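Local structure of salt-tolerant glutaminase (Micrococcus luteus, 3AGD) at residues 11-16 / 51-56; 29-34 / 61-66; 73-78 / 231-236. The protein probably catalyses the hydrolysis of L-glutamine to L-glutamate and ammonium. All coordinates share one frame; numbering follows the deposited sequence.

The chain opens with helix 4-16, then runs through helix 29-32 and the paired strands 40-44 and 50-54. Contact 1 closes the first loop, setting helix 4-16 beside an outermost strand of the antiparallel sheet. Contact 2 starts inside that loop and ends after it, where 61-66 comes to lie beside helix 29-32. Contacts 1 and 2 therefore cross along the chain, with centres about 21 Å apart. Contact 3 follows in series. It spans an excursion of 152 residues, about half of them helical, and joins helix 67-78 to helix 227-240. Contact 2 thus reaches the segment that leads into helix 67-78, and contact 3 holds the far end of that helix.

Contact 1. Residues 11-16 / 51-56; sequences SLVTEL and HCAGDA
The first helix of the chain meets a border strand of the antiparallel sheet through Val13, Ala53 and Gly54. Val13 on helix 4-16 touches with both of its methyl groups. CG2 of Val13 comes to 4.2 Å from CB of Ala53. CG1 of Val13 lies 4.3 Å from CA of Gly54. This is purely apolar van der Waals packing at the surface, and the direct contact is small, 92 Å² over both sides. The valine straddles two successive residues of strand 50-54. Its rotamer explains the split: CG1 lies opposite the backbone N across the CA-CB bond (chi1 173°), while CG2 lies opposite the carbonyl carbon. Ala53 points its CB at the helix. Gly54 has no side chain, so its CA itself faces the valine. The closest CA pair is Val13 and Gly54, 6.4 Å apart. Gly54 has a positive phi of 72°, a conformation that glycine takes easily, and the strand ends at this residue. As in the serine beta-lactamase-like fold, to which glutaminases are related, the N-terminal and C-terminal helices of the catalytic domain pack on one face of the sheet; here the pair is helix 4-16 and helix 289-301. Leu12 and Leu16 touch helix 289-301, and Glu15 forms a salt bridge with Arg297 of that helix. The strand pairs with its neighbour through backbone bonds of His51 with Leu43 and of Ala53 with Ile41. Beyond Gly54 the chain bends in an inverse gamma turn centred on Asp55, whose OD2 accepts a hydrogen bond from Phe39 N.

Contact 2. Residues 29-34 / 61-66; sequences PVLAEA and TIQSAS
The side-chain amide of Gln63 has Leu31 over one of its faces and Thr61 in its plane. CD1 of Leu31 stands above the amide nitrogen, 4.4 Å from Gln63 NE2. The in-plane direction belongs to the hydroxyl of Thr61. Gln63 NE2 donates to Thr61 OG1 at 2.9 Å, nearly straight at 173° and only 5° out of the amide plane. This bond fixes the turn of the amide. OG1 of Thr61 lies between its backbone N and carbonyl carbon (chi1 55°), and the second leucine methyl, Leu31 CD2, comes to 4.2 Å from that OG1. The two branches of Leu31 thus touch the two ends of one hydrogen bond. Leu31 belongs to the short helix 29-32, while Thr61 and Gln63 lead into helix 67-78 by way of Ser64. Ser64 binds L-glutamate in another structure of this protein, and its spacing to Lys67 is consistent with the SxxK pattern of serine beta-lactamase-like enzymes. The side chain of Gln63 also touches Cys195 and Val261, both glutamate-binding residues. The contact therefore borders the substrate pocket. An apolar side chain covers part of a polar pair whose hydrogen bond is already made, which should shield that bond from water.

Contact 3. Residues 73-78 / 231-236; sequences AALVDR and RRVVSV
Two helical segments face each other here, 9.3 Å apart between CA of Leu75 and CA of Arg232, their closest CA pair. Leu75 reaches across from helix 67-78. Its CD1 comes to 3.9 Å from CG of Arg232 and 4.3 Å from CG2 of Val233, both on helix 227-240. One leucine methyl thus meets two successive residues of the other helix. The second methyl, CD2 of Leu75, lies 4.1 Å from NH1 of Arg232 and approaches the guanidinium group obliquely. The side chains of Leu75 and Arg232 cross at about a right angle. Arg232 is strongly folded. Its chi1 of 163° swings CG away from the backbone N and sets it beside CD1 of Leu75. The bends at chi2 (64°) and chi3 then bring NH1 near CD2 of the leucine. The polar end has strong partners of its own. Arg232 NH1 forms a salt bridge with Asp84 and a hydrogen bond with Tyr71, and Phe80 touches both Leu75 and Arg232. Within helix 227-240, Ser235 OG donates to Arg231 O at 2.9 Å. The backbone Ser235 N reaches the same oxygen from the opposite face of its carbonyl plane, so this helical carbonyl accepts twice. Val234 and Ser235 also pack on Met307 of the second subunit. In this way helix 227-240 stands between helix 67-78 and the second subunit. All three residues that touch across the contact are buried, and what joins them is mainly aliphatic contact, with one leucine methyl also beside the guanidinium. The arginine supplies its methylene to the leucine, while the salt bridge to Asp84 probably offsets its charge and eases burial of the guanidinium.

Contact 1. Residues 11-16 / 51-56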
# COMPACT_ATOMS: atom_id res chain seq x y z
N SER A 11 25.40 8.76 6.95
CA SER A 11 25.83 7.78 7.95
C SER A 11 25.61 6.37 7.43
O SER A 11 26.45 5.48 7.64
CB SER A 11 25.05 7.97 9.25
OG SER A 11 25.21 9.27 9.76
N LEU A 12 24.48 6.15 6.77
CA LEU A 12 24.17 4.84 6.23
C LEU A 12 25.22 4.45 5.20
O LEU A 12 25.69 3.31 5.18
CB LEU A 12 22.79 4.86 5.58
CG LEU A 12 22.28 3.47 5.17
CD1 LEU A 12 22.19 2.60 6.42
CD2 LEU A 12 20.93 3.59 4.50
N VAL A 13 25.59 5.39 4.34
CA VAL A 13 26.60 5.13 3.32
C VAL A 13 27.94 4.79 3.98
O VAL A 13 28.60 3.83 3.59
CB VAL A 13 26.79 6.36 2.41
CG1 VAL A 13 27.97 6.14 1.47
CG2 VAL A 13 25.52 6.60 1.61
N THR A 14 28.32 5.57 4.99
CA THR A 14 29.57 5.33 5.70
C THR A 14 29.58 3.96 6.37
O THR A 14 30.57 3.23 6.31
CB THR A 14 29.81 6.40 6.79
OG1 THR A 14 30.01 7.67 6.18
CG2 THR A 14 31.04 6.04 7.62
N GLU A 15 28.46 3.61 7.01
CA GLU A 15 28.35 2.33 7.68
C GLU A 15 28.39 1.15 6.71
O GLU A 15 29.33 0.35 6.73
CB GLU A 15 27.06 2.26 8.50
CG GLU A 15 27.04 1.08 9.46
CD GLU A 15 25.70 0.88 10.12
OE1 GLU A 15 25.03 1.88 10.46
OE2 GLU A 15 25.32 -0.29 10.33
N LEU A 16 27.37 1.04 5.87
CA LEU A 16 27.30 -0.05 4.91
C LEU A 16 28.52 -0.06 4.00
O LEU A 16 28.92 -1.12 3.51
CB LEU A 16 26.02 0.06 4.07
CG LEU A 16 24.71 -0.03 4.85
CD1 LEU A 16 23.54 -0.13 3.87
CD2 LEU A 16 24.73 -1.24 5.78
N HIS A 51 16.90 14.33 -0.90
CA HIS A 51 17.91 14.10 0.12
C HIS A 51 18.85 13.01 -0.39
O HIS A 51 18.41 11.92 -0.74
CB HIS A 51 17.24 13.64 1.42
CG HIS A 51 16.09 14.49 1.86
ND1 HIS A 51 16.19 15.85 2.03
CD2 HIS A 51 14.81 14.17 2.15
CE1 HIS A 51 15.02 16.34 2.42
NE2 HIS A 51 14.17 15.34 2.50
N CYS A 52 20.15 13.31 -0.42
CA CYS A 52 21.11 12.32 -0.90
C CYS A 52 22.43 12.32 -0.15
O CYS A 52 22.68 13.18 0.68
CB CYS A 52 21.41 12.52 -2.39
SG CYS A 52 20.47 13.83 -3.18
N ALA A 53 23.26 11.33 -0.47
CA ALA A 53 24.57 11.17 0.15
C ALA A 53 25.41 10.23 -0.70
O ALA A 53 24.88 9.44 -1.49
CB ALA A 53 24.42 10.61 1.56
N GLY A 54 26.73 10.32 -0.55
CA GLY A 54 27.63 9.46 -1.30
C GLY A 54 27.71 9.84 -2.77
O GLY A 54 27.49 10.99 -3.13
N ASP A 55 28.00 8.85 -3.61
CA ASP A 55 28.11 9.05 -5.06
C ASP A 55 26.73 9.00 -5.71
O ASP A 55 26.47 8.16 -6.57
CB ASP A 55 29.01 7.98 -5.67
CG ASP A 55 30.36 7.87 -4.98
OD1 ASP A 55 31.11 8.88 -4.97
OD2 ASP A 55 30.67 6.79 -4.45
N ALA A 56 25.87 9.93 -5.30
CA ALA A 56 24.51 9.98 -5.82
C ALA A 56 24.39 10.71 -7.16
O ALA A 56 23.30 10.81 -7.72
CB ALA A 56 23.60 10.65 -4.79

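Contact 2. Residues 29-34 / 61-66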
# COMPACT_ATOMS: atom_id res chain seq x y z
N PRO A 29 33.02 -6.51 -20.05
CA PRO A 29 34.14 -5.77 -19.47
C PRO A 29 33.83 -4.34 -19.03
O PRO A 29 34.42 -3.85 -18.06
CB PRO A 29 35.20 -5.83 -20.57
CG PRO A 29 34.38 -5.96 -21.83
CD PRO A 29 33.33 -6.95 -21.42
N VAL A 30 32.92 -3.67 -19.72
CA VAL A 30 32.59 -2.30 -19.33
C VAL A 30 32.05 -2.28 -17.90
O VAL A 30 32.38 -1.39 -17.12
CB VAL A 30 31.55 -1.67 -20.29
CG1 VAL A 30 30.26 -2.45 -20.26
CG2 VAL A 30 31.32 -0.22 -19.92
N LEU A 31 31.24 -3.28 -17.55
CA LEU A 31 30.68 -3.37 -16.20
C LEU A 31 31.63 -4.15 -15.29
O LEU A 31 31.78 -3.83 -14.12
CB LEU A 31 29.31 -4.05 -16.23
CG LEU A 31 28.18 -3.30 -16.95
CD1 LEU A 31 26.86 -4.06 -16.81
CD2 LEU A 31 28.06 -1.91 -16.36
N ALA A 32 32.26 -5.17 -15.85
CA ALA A 32 33.20 -5.99 -15.10
C ALA A 32 34.40 -5.19 -14.60
O ALA A 32 34.94 -5.48 -13.54
CB ALA A 32 33.67 -7.16 -15.96
N GLU A 33 34.81 -4.18 -15.37
CA GLU A 33 35.96 -3.36 -15.01
C GLU A 33 35.60 -2.06 -14.31
O GLU A 33 36.49 -1.28 -13.97
CB GLU A 33 36.78 -3.03 -16.27
CG GLU A 33 37.06 -4.20 -17.19
CD GLU A 33 37.78 -5.35 -16.50
OE1 GLU A 33 37.92 -6.42 -17.14
OE2 GLU A 33 38.19 -5.18 -15.34
N ALA A 34 34.31 -1.83 -14.08
CA ALA A 34 33.87 -0.60 -13.43
C ALA A 34 34.42 -0.47 -12.01
O ALA A 34 34.57 -1.46 -11.30
CB ALA A 34 32.35 -0.54 -13.41
N THR A 61 24.55 2.81 -16.24
CA THR A 61 23.46 2.34 -17.08
C THR A 61 22.35 1.76 -16.20
O THR A 61 22.60 0.93 -15.32
CB THR A 61 23.95 1.29 -18.09
OG1 THR A 61 24.62 0.23 -17.40
CG2 THR A 61 24.92 1.94 -19.06
N ILE A 62 21.13 2.24 -16.44
CA ILE A 62 19.96 1.84 -15.67
C ILE A 62 19.61 0.37 -15.79
O ILE A 62 18.99 -0.21 -14.89
CB ILE A 62 18.75 2.72 -16.09
CG1 ILE A 62 17.55 2.44 -15.19
CG2 ILE A 62 18.39 2.45 -17.54
CD1 ILE A 62 16.39 3.39 -15.44
N GLN A 63 20.00 -0.25 -16.89
CA GLN A 63 19.72 -1.67 -17.12
C GLN A 63 18.24 -2.00 -16.85
O GLN A 63 17.35 -1.26 -17.28
CB GLN A 63 20.64 -2.53 -16.25
CG GLN A 63 22.13 -2.43 -16.61
CD GLN A 63 22.42 -2.79 -18.06
OE1 GLN A 63 21.81 -3.71 -18.62
NE2 GLN A 63 23.36 -2.08 -18.68
N SER A 64 17.98 -3.09 -16.14
CA SER A 64 16.60 -3.52 -15.86
C SER A 64 15.70 -2.53 -15.12
O SER A 64 14.47 -2.68 -15.15
CB SER A 64 16.60 -4.85 -15.11
OG SER A 64 16.90 -5.92 -15.99
N ALA A 65 16.29 -1.54 -14.47
CA ALA A 65 15.47 -0.55 -13.77
C ALA A 65 14.77 0.34 -14.79
O ALA A 65 14.05 1.27 -14.44
CB ALA A 65 16.33 0.29 -12.83
N SER A 66 14.98 0.03 -16.07
CA SER A 66 14.35 0.77 -17.16
C SER A 66 12.98 0.16 -17.43
O SER A 66 12.07 0.82 -17.92
CB SER A 66 15.19 0.64 -18.43
OG SER A 66 15.10 -0.68 -18.95

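Contact 3. Residues 73-78 / 231-236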
# COMPACT_ATOMS: atom_id res chain seq x y z
N ALA A 73 5.19 3.63 -20.59
CA ALA A 73 5.07 4.24 -21.91
C ALA A 73 4.19 3.40 -22.84
O ALA A 73 3.38 3.93 -23.60
CB ALA A 73 6.46 4.42 -22.53
N ALA A 74 4.37 2.08 -22.78
CA ALA A 74 3.59 1.17 -23.60
C ALA A 74 2.11 1.26 -23.26
O ALA A 74 1.26 1.26 -24.15
CB ALA A 74 4.08 -0.26 -23.41
N LEU A 75 1.81 1.32 -21.97
CA LEU A 75 0.42 1.41 -21.51
C LEU A 75 -0.17 2.73 -22.00
O LEU A 75 -1.30 2.78 -22.49
CB LEU A 75 0.36 1.31 -19.98
CG LEU A 75 0.74 -0.07 -19.43
CD1 LEU A 75 1.13 0.01 -17.96
CD2 LEU A 75 -0.43 -1.03 -19.63
N VAL A 76 0.59 3.81 -21.85
CA VAL A 76 0.15 5.12 -22.29
C VAL A 76 -0.07 5.12 -23.80
O VAL A 76 -1.09 5.60 -24.29
CB VAL A 76 1.20 6.21 -21.97
CG1 VAL A 76 0.86 7.50 -22.72
CG2 VAL A 76 1.23 6.47 -20.48
N ASP A 77 0.88 4.56 -24.54
CA ASP A 77 0.80 4.55 -25.99
C ASP A 77 -0.22 3.64 -26.64
O ASP A 77 -0.87 4.03 -27.60
CB ASP A 77 2.17 4.24 -26.59
CG ASP A 77 3.19 5.30 -26.28
OD1 ASP A 77 2.80 6.49 -26.22
OD2 ASP A 77 4.38 4.96 -26.11
N ARG A 78 -0.37 2.42 -26.12
CA ARG A 78 -1.27 1.46 -26.74
C ARG A 78 -2.53 1.11 -25.96
O ARG A 78 -3.44 0.48 -26.50
CB ARG A 78 -0.49 0.18 -27.05
CG ARG A 78 0.76 0.41 -27.88
CD ARG A 78 0.42 0.72 -29.33
NE ARG A 78 0.29 -0.50 -30.13
CZ ARG A 78 1.31 -1.30 -30.44
NH1 ARG A 78 2.53 -1.02 -30.03
NH2 ARG A 78 1.10 -2.39 -31.16
N ARG A 231 -0.16 3.02 -11.03
CA ARG A 231 -0.56 1.97 -10.11
C ARG A 231 -0.24 0.57 -10.64
O ARG A 231 0.17 -0.31 -9.89
CB ARG A 231 -2.06 2.06 -9.82
CG ARG A 231 -2.44 2.96 -8.65
CD ARG A 231 -3.95 2.96 -8.47
NE ARG A 231 -4.53 1.73 -8.99
CZ ARG A 231 -5.51 1.67 -9.89
NH1 ARG A 231 -6.04 2.79 -10.37
NH2 ARG A 231 -5.93 0.50 -10.34
N ARG A 232 -0.46 0.38 -11.94
CA ARG A 232 -0.19 -0.90 -12.57
C ARG A 232 1.30 -1.19 -12.54
O ARG A 232 1.73 -2.32 -12.29
CB ARG A 232 -0.70 -0.89 -14.02
CG ARG A 232 -0.13 -2.01 -14.91
CD ARG A 232 -0.53 -3.40 -14.45
NE ARG A 232 -1.89 -3.77 -14.83
CZ ARG A 232 -2.28 -4.08 -16.06
NH1 ARG A 232 -1.42 -4.08 -17.07
NH2 ARG A 232 -3.55 -4.41 -16.29
N VAL A 233 2.10 -0.16 -12.79
CA VAL A 233 3.54 -0.32 -12.82
C VAL A 233 4.09 -0.68 -11.45
O VAL A 233 4.87 -1.63 -11.31
CB VAL A 233 4.23 0.97 -13.32
CG1 VAL A 233 5.74 0.85 -13.19
CG2 VAL A 233 3.84 1.22 -14.78
N VAL A 234 3.68 0.05 -10.43
CA VAL A 234 4.17 -0.24 -9.10
C VAL A 234 3.67 -1.60 -8.62
O VAL A 234 4.36 -2.29 -7.87
CB VAL A 234 3.79 0.87 -8.11
CG1 VAL A 234 4.39 0.59 -6.75
CG2 VAL A 234 4.29 2.22 -8.65
N SER A 235 2.47 -2.01 -9.06
CA SER A 235 1.95 -3.32 -8.68
C SER A 235 2.85 -4.41 -9.24
O SER A 235 3.24 -5.34 -8.53
CB SER A 235 0.52 -3.53 -9.21
OG SER A 235 -0.43 -2.75 -8.50
N VAL A 236 3.19 -4.29 -10.52
CA VAL A 236 4.05 -5.27 -11.18
C VAL A 236 5.46 -5.31 -10.57
O VAL A 236 6.08 -6.37 -10.50
CB VAL A 236 4.12 -4.96 -12.69
CG1 VAL A 236 5.14 -5.86 -13.38
CG2 VAL A 236 2.74 -5.17 -13.31